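Local coordinates for protein 1-phosphatidylinositol 4,5-bisphosphate phosphodiesterase (Drosophila melanogaster, PDB 6IRB) that belongs to the phospholipase C-beta family and is modelled here largely as two long helices that pair antiparallel over part of their length, at residues 107-112 with 202-207; 133-138 with 177-182. The protein carries 2 engineered substitutions. All blocks are in the same frame, centred on the assembly; numbering follows the deposited sequence.

Contact 1. Residues 107-112 with 202-207; sequences AMKALM and EEFSTD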
ATOM      1  N   ALA A 107       3.851  16.526  13.722  1.00 74.41           N
ATOM      2  CA  ALA A 107       3.307  16.482  15.077  1.00 62.04           C
ATOM      3  C   ALA A 107       4.412  16.456  16.129  1.00 61.30           C
ATOM      4  O   ALA A 107       4.400  17.257  17.070  1.00 61.04           O
ATOM      5  CB  ALA A 107       2.391  15.269  15.238  1.00 63.66           C
HETATM    6  N   MSE A 108       5.359  15.525  16.005  1.00 61.20           N
HETATM    7  CA  MSE A 108       6.487  15.476  16.922  1.00 70.14           C
HETATM    8  C   MSE A 108       7.125  16.832  17.062  1.00 70.73           C
HETATM    9  O   MSE A 108       7.382  17.292  18.176  1.00 74.93           O
HETATM   10  CB  MSE A 108       7.541  14.479  16.475  1.00 92.57           C
HETATM   11  CG  MSE A 108       7.545  13.220  17.309  1.00133.16           C
HETATM   12 SE   MSE A 108       8.597  11.818  16.469  1.00168.78          SE
HETATM   13  CE  MSE A 108       7.327  11.100  15.173  1.00166.74           C
ATOM     14  N   LYS A 109       7.368  17.491  15.929  1.00 66.89           N
ATOM     15  CA  LYS A 109       8.041  18.782  15.996  1.00 63.71           C
ATOM     16  C   LYS A 109       7.171  19.783  16.749  1.00 62.13           C
ATOM     17  O   LYS A 109       7.653  20.499  17.633  1.00 68.15           O
ATOM     18  CB  LYS A 109       8.431  19.274  14.596  1.00 59.44           C
ATOM     19  CG  LYS A 109       9.591  20.290  14.658  1.00 80.72           C
ATOM     20  CD  LYS A 109      10.399  20.476  13.352  1.00 99.27           C
ATOM     21  CE  LYS A 109      11.758  21.190  13.624  1.00 93.59           C
ATOM     22  NZ  LYS A 109      12.747  21.159  12.493  1.00 88.57           N
ATOM     23  N   ALA A 110       5.875  19.826  16.434  1.00 63.80           N
ATOM     24  CA  ALA A 110       4.953  20.672  17.191  1.00 62.59           C
ATOM     25  C   ALA A 110       5.003  20.332  18.676  1.00 59.09           C
ATOM     26  O   ALA A 110       5.080  21.226  19.529  1.00 59.05           O
ATOM     27  CB  ALA A 110       3.533  20.523  16.650  1.00 60.30           C
ATOM     28  N   LEU A 111       4.926  19.037  19.000  1.00 63.48           N
ATOM     29  CA  LEU A 111       4.946  18.598  20.392  1.00 69.48           C
ATOM     30  C   LEU A 111       6.191  19.096  21.103  1.00 62.60           C
ATOM     31  O   LEU A 111       6.135  19.488  22.275  1.00 61.40           O
ATOM     32  CB  LEU A 111       4.879  17.076  20.453  1.00 84.01           C
ATOM     33  CG  LEU A 111       4.551  16.490  21.819  1.00 89.08           C
ATOM     34  CD1 LEU A 111       3.151  16.900  22.230  1.00 94.56           C
ATOM     35  CD2 LEU A 111       4.697  14.971  21.770  1.00 87.49           C
HETATM   36  N   MSE A 112       7.320  19.096  20.406  1.00 58.52           N
HETATM   37  CA  MSE A 112       8.548  19.577  20.986  1.00 62.75           C
HETATM   38  C   MSE A 112       8.423  21.014  21.404  1.00 61.35           C
HETATM   39  O   MSE A 112       8.634  21.366  22.559  1.00 60.26           O
HETATM   40  CB  MSE A 112       9.667  19.512  19.965  1.00 68.00           C
HETATM   41  CG  MSE A 112      11.034  19.632  20.552  1.00 89.72           C
HETATM   42 SE   MSE A 112      12.400  19.035  19.325  1.00107.97          SE
HETATM   43  CE  MSE A 112      12.272  20.519  18.063  1.00100.16           C
ATOM     44  N   GLU A 202      17.959  21.290  17.001  1.00 59.20           N
ATOM     45  CA  GLU A 202      19.023  20.922  16.079  1.00 64.18           C
ATOM     46  C   GLU A 202      19.153  19.413  15.960  1.00 69.22           C
ATOM     47  O   GLU A 202      19.087  18.855  14.861  1.00 72.37           O
ATOM     48  CB  GLU A 202      20.322  21.542  16.586  1.00 78.38           C
ATOM     49  CG  GLU A 202      21.602  20.953  16.053  1.00 98.02           C
ATOM     50  CD  GLU A 202      22.787  21.281  16.953  1.00104.64           C
ATOM     51  OE1 GLU A 202      22.721  22.282  17.710  1.00 96.60           O
ATOM     52  OE2 GLU A 202      23.779  20.526  16.910  1.00113.71           O
ATOM     53  N   GLU A 203      19.301  18.732  17.097  1.00 72.15           N
ATOM     54  CA  GLU A 203      19.454  17.282  17.074  1.00 77.33           C
ATOM     55  C   GLU A 203      18.206  16.599  16.534  1.00 70.10           C
ATOM     56  O   GLU A 203      18.304  15.642  15.759  1.00 71.35           O
ATOM     57  CB  GLU A 203      19.796  16.767  18.464  1.00 85.47           C
ATOM     58  CG  GLU A 203      20.170  15.318  18.439  1.00 96.37           C
ATOM     59  CD  GLU A 203      21.562  15.111  18.957  1.00104.48           C
ATOM     60  OE1 GLU A 203      22.004  15.942  19.782  1.00 93.90           O
ATOM     61  OE2 GLU A 203      22.220  14.143  18.512  1.00115.35           O
ATOM     62  N   PHE A 204      17.024  17.046  16.961  1.00 69.84           N
ATOM     63  CA  PHE A 204      15.799  16.438  16.449  1.00 79.83           C
ATOM     64  C   PHE A 204      15.716  16.573  14.936  1.00 75.82           C
ATOM     65  O   PHE A 204      15.361  15.617  14.238  1.00 82.84           O
ATOM     66  CB  PHE A 204      14.553  17.056  17.087  1.00 85.99           C
ATOM     67  CG  PHE A 204      13.276  16.782  16.311  1.00 94.79           C
ATOM     68  CD1 PHE A 204      12.546  15.621  16.548  1.00101.78           C
ATOM     69  CD2 PHE A 204      12.813  17.668  15.344  1.00 92.84           C
ATOM     70  CE1 PHE A 204      11.377  15.352  15.849  1.00 98.07           C
ATOM     71  CE2 PHE A 204      11.648  17.398  14.637  1.00 95.36           C
ATOM     72  CZ  PHE A 204      10.930  16.244  14.893  1.00 96.27           C
ATOM     73  N   SER A 205      16.020  17.760  14.413  1.00 70.91           N
ATOM     74  CA  SER A 205      15.984  17.959  12.969  1.00 86.03           C
ATOM     75  C   SER A 205      16.932  16.992  12.258  1.00 97.00           C
ATOM     76  O   SER A 205      16.509  16.232  11.380  1.00 96.48           O
ATOM     77  CB  SER A 205      16.292  19.424  12.640  1.00 79.98           C
ATOM     78  OG  SER A 205      15.242  20.277  13.090  1.00 68.88           O
ATOM     79  N   THR A 206      18.235  17.050  12.568  1.00 93.36           N
ATOM     80  CA  THR A 206      19.173  16.077  11.999  1.00 92.67           C
ATOM     81  C   THR A 206      18.653  14.643  12.109  1.00 99.82           C
ATOM     82  O   THR A 206      18.781  13.856  11.164  1.00104.56           O
ATOM     83  CB  THR A 206      20.550  16.178  12.658  1.00 95.38           C
ATOM     84  OG1 THR A 206      20.488  15.673  13.999  1.00 97.32           O
ATOM     85  CG2 THR A 206      21.055  17.618  12.648  1.00100.08           C
ATOM     86  N   ASP A 207      18.088  14.281  13.268  1.00102.38           N
ATOM     87  CA  ASP A 207      17.656  12.901  13.502  1.00106.08           C
ATOM     88  C   ASP A 207      16.530  12.481  12.565  1.00108.68           C
ATOM     89  O   ASP A 207      16.484  11.324  12.128  1.00112.69           O
ATOM     90  CB  ASP A 207      17.234  12.717  14.957  1.00108.03           C
ATOM     91  CG  ASP A 207      18.407  12.388  15.863  1.00121.32           C
ATOM     92  OD1 ASP A 207      19.567  12.689  15.492  1.00127.01           O
ATOM     93  OD2 ASP A 207      18.167  11.819  16.948  1.00123.13           O
TER

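Contact 2. Residues 133-138 with 177-182; sequences DLNAKQ and EEKKQI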
ATOM      1  N   ASP A 133       9.184  35.985  47.031  1.00 56.88           N
ATOM      2  CA  ASP A 133       9.763  35.298  48.182  1.00 70.01           C
ATOM      3  C   ASP A 133      10.921  36.081  48.788  1.00 56.30           C
ATOM      4  O   ASP A 133      10.915  36.419  49.975  1.00 57.33           O
ATOM      5  CB  ASP A 133      10.226  33.903  47.761  1.00 75.67           C
ATOM      6  CG  ASP A 133       9.070  32.970  47.471  1.00100.18           C
ATOM      7  OD1 ASP A 133       7.906  33.426  47.531  1.00108.97           O
ATOM      8  OD2 ASP A 133       9.320  31.784  47.168  1.00108.31           O
ATOM      9  N   LEU A 134      11.966  36.297  47.990  1.00 59.70           N
ATOM     10  CA  LEU A 134      13.077  37.140  48.416  1.00 63.16           C
ATOM     11  C   LEU A 134      12.595  38.466  49.000  1.00 64.70           C
ATOM     12  O   LEU A 134      13.014  38.862  50.095  1.00 59.87           O
ATOM     13  CB  LEU A 134      14.027  37.381  47.252  1.00 69.58           C
ATOM     14  CG  LEU A 134      15.297  38.008  47.820  1.00 81.79           C
ATOM     15  CD1 LEU A 134      15.977  37.035  48.788  1.00 90.29           C
ATOM     16  CD2 LEU A 134      16.245  38.448  46.706  1.00 82.94           C
ATOM     17  N   ASN A 135      11.753  39.188  48.248  1.00 58.95           N
ATOM     18  CA  ASN A 135      11.193  40.454  48.720  1.00 52.92           C
ATOM     19  C   ASN A 135      10.667  40.319  50.138  1.00 64.32           C
ATOM     20  O   ASN A 135      11.007  41.120  51.019  1.00 64.69           O
ATOM     21  CB  ASN A 135      10.072  40.924  47.790  1.00 58.33           C
ATOM     22  CG  ASN A 135      10.583  41.622  46.550  1.00 69.63           C
ATOM     23  OD1 ASN A 135      11.789  41.710  46.320  1.00 67.40           O
ATOM     24  ND2 ASN A 135       9.655  42.116  45.727  1.00 80.58           N
ATOM     25  N   ALA A 136       9.803  39.323  50.358  1.00 54.74           N
ATOM     26  CA  ALA A 136       9.305  39.037  51.694  1.00 57.84           C
ATOM     27  C   ALA A 136      10.446  38.909  52.698  1.00 57.47           C
ATOM     28  O   ALA A 136      10.521  39.673  53.668  1.00 82.90           O
ATOM     29  CB  ALA A 136       8.465  37.761  51.664  1.00 68.21           C
ATOM     30  N   LYS A 137      11.361  37.960  52.469  1.00 60.32           N
ATOM     31  CA  LYS A 137      12.480  37.772  53.393  1.00 69.06           C
ATOM     32  C   LYS A 137      13.173  39.097  53.678  1.00 62.18           C
ATOM     33  O   LYS A 137      13.432  39.446  54.839  1.00 55.07           O
ATOM     34  CB  LYS A 137      13.475  36.748  52.845  1.00 76.80           C
ATOM     35  CG  LYS A 137      14.632  36.447  53.802  1.00 81.11           C
ATOM     36  CD  LYS A 137      15.422  35.205  53.389  1.00 92.28           C
ATOM     37  CE  LYS A 137      16.853  35.217  53.949  1.00 95.06           C
ATOM     38  NZ  LYS A 137      17.624  36.461  53.614  1.00 88.64           N
ATOM     39  N   GLN A 138      13.451  39.867  52.621  1.00 62.35           N
ATOM     40  CA  GLN A 138      14.066  41.174  52.815  1.00 63.56           C
ATOM     41  C   GLN A 138      13.176  42.047  53.681  1.00 66.81           C
ATOM     42  O   GLN A 138      13.633  42.653  54.659  1.00 71.53           O
ATOM     43  CB  GLN A 138      14.334  41.844  51.466  1.00 55.72           C
ATOM     44  CG  GLN A 138      15.402  41.143  50.629  1.00 61.50           C
ATOM     45  CD  GLN A 138      15.907  41.988  49.468  1.00 56.86           C
ATOM     46  OE1 GLN A 138      15.242  42.925  49.026  1.00 65.28           O
ATOM     47  NE2 GLN A 138      17.097  41.669  48.982  1.00 51.61           N
ATOM     48  N   GLU A 177      22.652  43.854  46.883  1.00 73.15           N
ATOM     49  CA  GLU A 177      23.540  42.783  46.441  1.00 76.88           C
ATOM     50  C   GLU A 177      22.757  41.486  46.253  1.00 70.61           C
ATOM     51  O   GLU A 177      22.927  40.780  45.252  1.00 61.52           O
ATOM     52  CB  GLU A 177      24.690  42.598  47.428  1.00 89.16           C
ATOM     53  CG  GLU A 177      25.487  43.872  47.729  1.00118.42           C
ATOM     54  CD  GLU A 177      25.683  44.789  46.520  1.00136.88           C
ATOM     55  OE1 GLU A 177      26.767  44.743  45.894  1.00143.43           O
ATOM     56  OE2 GLU A 177      24.765  45.584  46.217  1.00139.04           O
ATOM     57  N   GLU A 178      21.913  41.143  47.233  1.00 66.76           N
ATOM     58  CA  GLU A 178      20.997  40.014  47.083  1.00 54.33           C
ATOM     59  C   GLU A 178      20.240  40.079  45.756  1.00 56.20           C
ATOM     60  O   GLU A 178      20.122  39.076  45.040  1.00 51.23           O
ATOM     61  CB  GLU A 178      20.019  39.968  48.259  1.00 48.92           C
ATOM     62  CG  GLU A 178      20.551  39.258  49.498  1.00 64.89           C
ATOM     63  CD  GLU A 178      19.607  39.354  50.698  1.00 88.36           C
ATOM     64  OE1 GLU A 178      18.572  40.047  50.594  1.00 95.30           O
ATOM     65  OE2 GLU A 178      19.885  38.708  51.739  1.00 98.42           O
ATOM     66  N   LYS A 179      19.724  41.264  45.414  1.00 51.59           N
ATOM     67  CA  LYS A 179      18.980  41.431  44.171  1.00 54.71           C
ATOM     68  C   LYS A 179      19.859  41.201  42.950  1.00 67.57           C
ATOM     69  O   LYS A 179      19.439  40.547  41.987  1.00 61.85           O
ATOM     70  CB  LYS A 179      18.362  42.824  44.125  1.00 57.77           C
ATOM     71  CG  LYS A 179      17.134  42.964  44.972  1.00 67.97           C
ATOM     72  CD  LYS A 179      15.883  42.616  44.183  1.00 68.72           C
ATOM     73  CE  LYS A 179      14.715  42.335  45.116  1.00 63.77           C
ATOM     74  NZ  LYS A 179      13.402  42.660  44.494  1.00 67.00           N
ATOM     75  N   LYS A 180      21.083  41.739  42.973  1.00 69.97           N
ATOM     76  CA  LYS A 180      22.030  41.512  41.888  1.00 58.44           C
ATOM     77  C   LYS A 180      22.263  40.026  41.665  1.00 46.03           C
ATOM     78  O   LYS A 180      22.241  39.552  40.526  1.00 43.59           O
ATOM     79  CB  LYS A 180      23.347  42.225  42.206  1.00 68.44           C
ATOM     80  CG  LYS A 180      24.596  41.534  41.667  1.00 81.01           C
ATOM     81  CD  LYS A 180      25.806  42.481  41.604  1.00 97.35           C
ATOM     82  CE  LYS A 180      26.588  42.535  42.921  1.00 97.86           C
ATOM     83  NZ  LYS A 180      28.076  42.483  42.703  1.00 97.64           N
ATOM     84  N   GLN A 181      22.498  39.276  42.740  1.00 43.24           N
ATOM     85  CA  GLN A 181      22.736  37.844  42.598  1.00 58.94           C
ATOM     86  C   GLN A 181      21.544  37.121  41.973  1.00 50.08           C
ATOM     87  O   GLN A 181      21.708  36.352  41.020  1.00 49.08           O
ATOM     88  CB  GLN A 181      23.118  37.230  43.937  1.00 73.99           C
ATOM     89  CG  GLN A 181      24.621  37.119  44.096  1.00 89.53           C
ATOM     90  CD  GLN A 181      25.036  36.728  45.494  1.00101.30           C
ATOM     91  OE1 GLN A 181      24.216  36.702  46.412  1.00100.91           O
ATOM     92  NE2 GLN A 181      26.326  36.439  45.672  1.00108.29           N
ATOM     93  N   ILE A 182      20.337  37.332  42.503  1.00 43.52           N
ATOM     94  CA  ILE A 182      19.185  36.624  41.944  1.00 43.16           C
ATOM     95  C   ILE A 182      18.945  37.048  40.508  1.00 42.53           C
ATOM     96  O   ILE A 182      18.494  36.246  39.681  1.00 35.48           O
ATOM     97  CB  ILE A 182      17.921  36.820  42.796  1.00 45.90           C
ATOM     98  CG1 ILE A 182      16.988  35.631  42.586  1.00 55.85           C
ATOM     99  CG2 ILE A 182      17.166  38.097  42.425  1.00 36.82           C
ATOM    100  CD1 ILE A 182      16.163  35.249  43.810  1.00 65.23           C
TER

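Contact 1. Residues 107-112 with 202-207
Phe-204 reaches from helix 157-210 across to helix 18-150, and its ring overlaps Met-108, Lys-109 and Met-112. Its CG is anti to the backbone N (chi1 162°), which carries the start of the ring toward the other helix. Met-112 is a selenomethionine. Its SE lies 3.7 Å from Phe-204 CB, next to the root of the ring. SE is also 4.5 Å from the ring centroid, well off the ring normal, so this is an oblique Met-aromatic contact. The methyl CE of Met-112 meets Phe-204 CD2. At the far part of the ring, Met-108, also a selenomethionine, offers CB to Phe-204 CE1 at 4.0 Å; its selenium end turns off from the other segment. The side chains of Lys-109 and Phe-204 cross obliquely. Lys-109 CG comes to 3.5 Å from Phe-204 CE2, and CB and CD touch the same ring carbon.

The segments 107-112 and 202-207 run antiparallel, at 175°, with their axes 11.5 Å apart. This pairing is consistent with the coiled-coil C-terminal region of phospholipase C-beta enzymes. Lys-109 and Phe-204 are the closest pair of CA atoms, at 8.1 Å.

Beyond the ring, the lysine chain stays extended and ends on Ser-205. Lys-109 NZ donates a hydrogen bond to Ser-205 OG at 2.7 Å. The same hydroxyl bonds to the carbonyl oxygen of Ile-201, one turn back in its own helix.

Contact 2. Residues 133-138 with 177-182
The amide of Gln-138 and the carboxylate of Glu-178 are nearly coplanar, their planes 20° apart. Gln-138 NE2 donates to Glu-178 OE1 at 2.7 Å, close to the amide plane. The carboxylate oxygen uses its anti lone pair. Leu-134 CD2 lies over one face of the Gln-138 amide, 4.0 Å from Gln-138 NE2. Lys-179 CE sits on that same side, near Gln-138 OE1. Gln-138 is buried, and its NE2 has a second acceptor, the carbonyl oxygen of Phe-175.

The other carboxylate oxygen, Glu-178 OE2, faces Lys-137 NZ in a long salt bridge of 3.7 Å. A second amide, that of Asn-135, takes the end of Lys-179. Lys-179 NZ donates a hydrogen bond to Asn-135 OD1 at 2.6 Å, in the carbonyl plane and on a lone pair. The lysine chain bends at chi2 (-90°) and crosses Asn-135 at about a right angle. To one side of these polar pairs, Leu-134 CD2 touches Ile-182 CD1 at 4.3 Å.

The contact joins helix 18-150 to helix 157-210; its two segments run antiparallel, at 166°. Lys-179 and Ile-182 also reach back along helix 18-150, to Ile-131 and Asp-130.

How the contacts relate
Contact 1 and contact 2 join the same two helices, 18-150 and 157-210, at different heights of one helical hairpin. Contact 2 is nested inside the loop that contact 1 closes. It is the nearer of the two to the connection between the helices, and its centre is about 64 Å from the centre of the chain. The centre of contact 1 is about 27 Å from the centre of the chain, and this contact is close to the C-terminal end. The centres of contact 1 and contact 2 are about 38 Å apart. The nearest atoms of contact 1 and contact 2 are about 25 Å apart. Contact 1 is built round an aromatic ring, whereas contact 2 depends more on amides and charges.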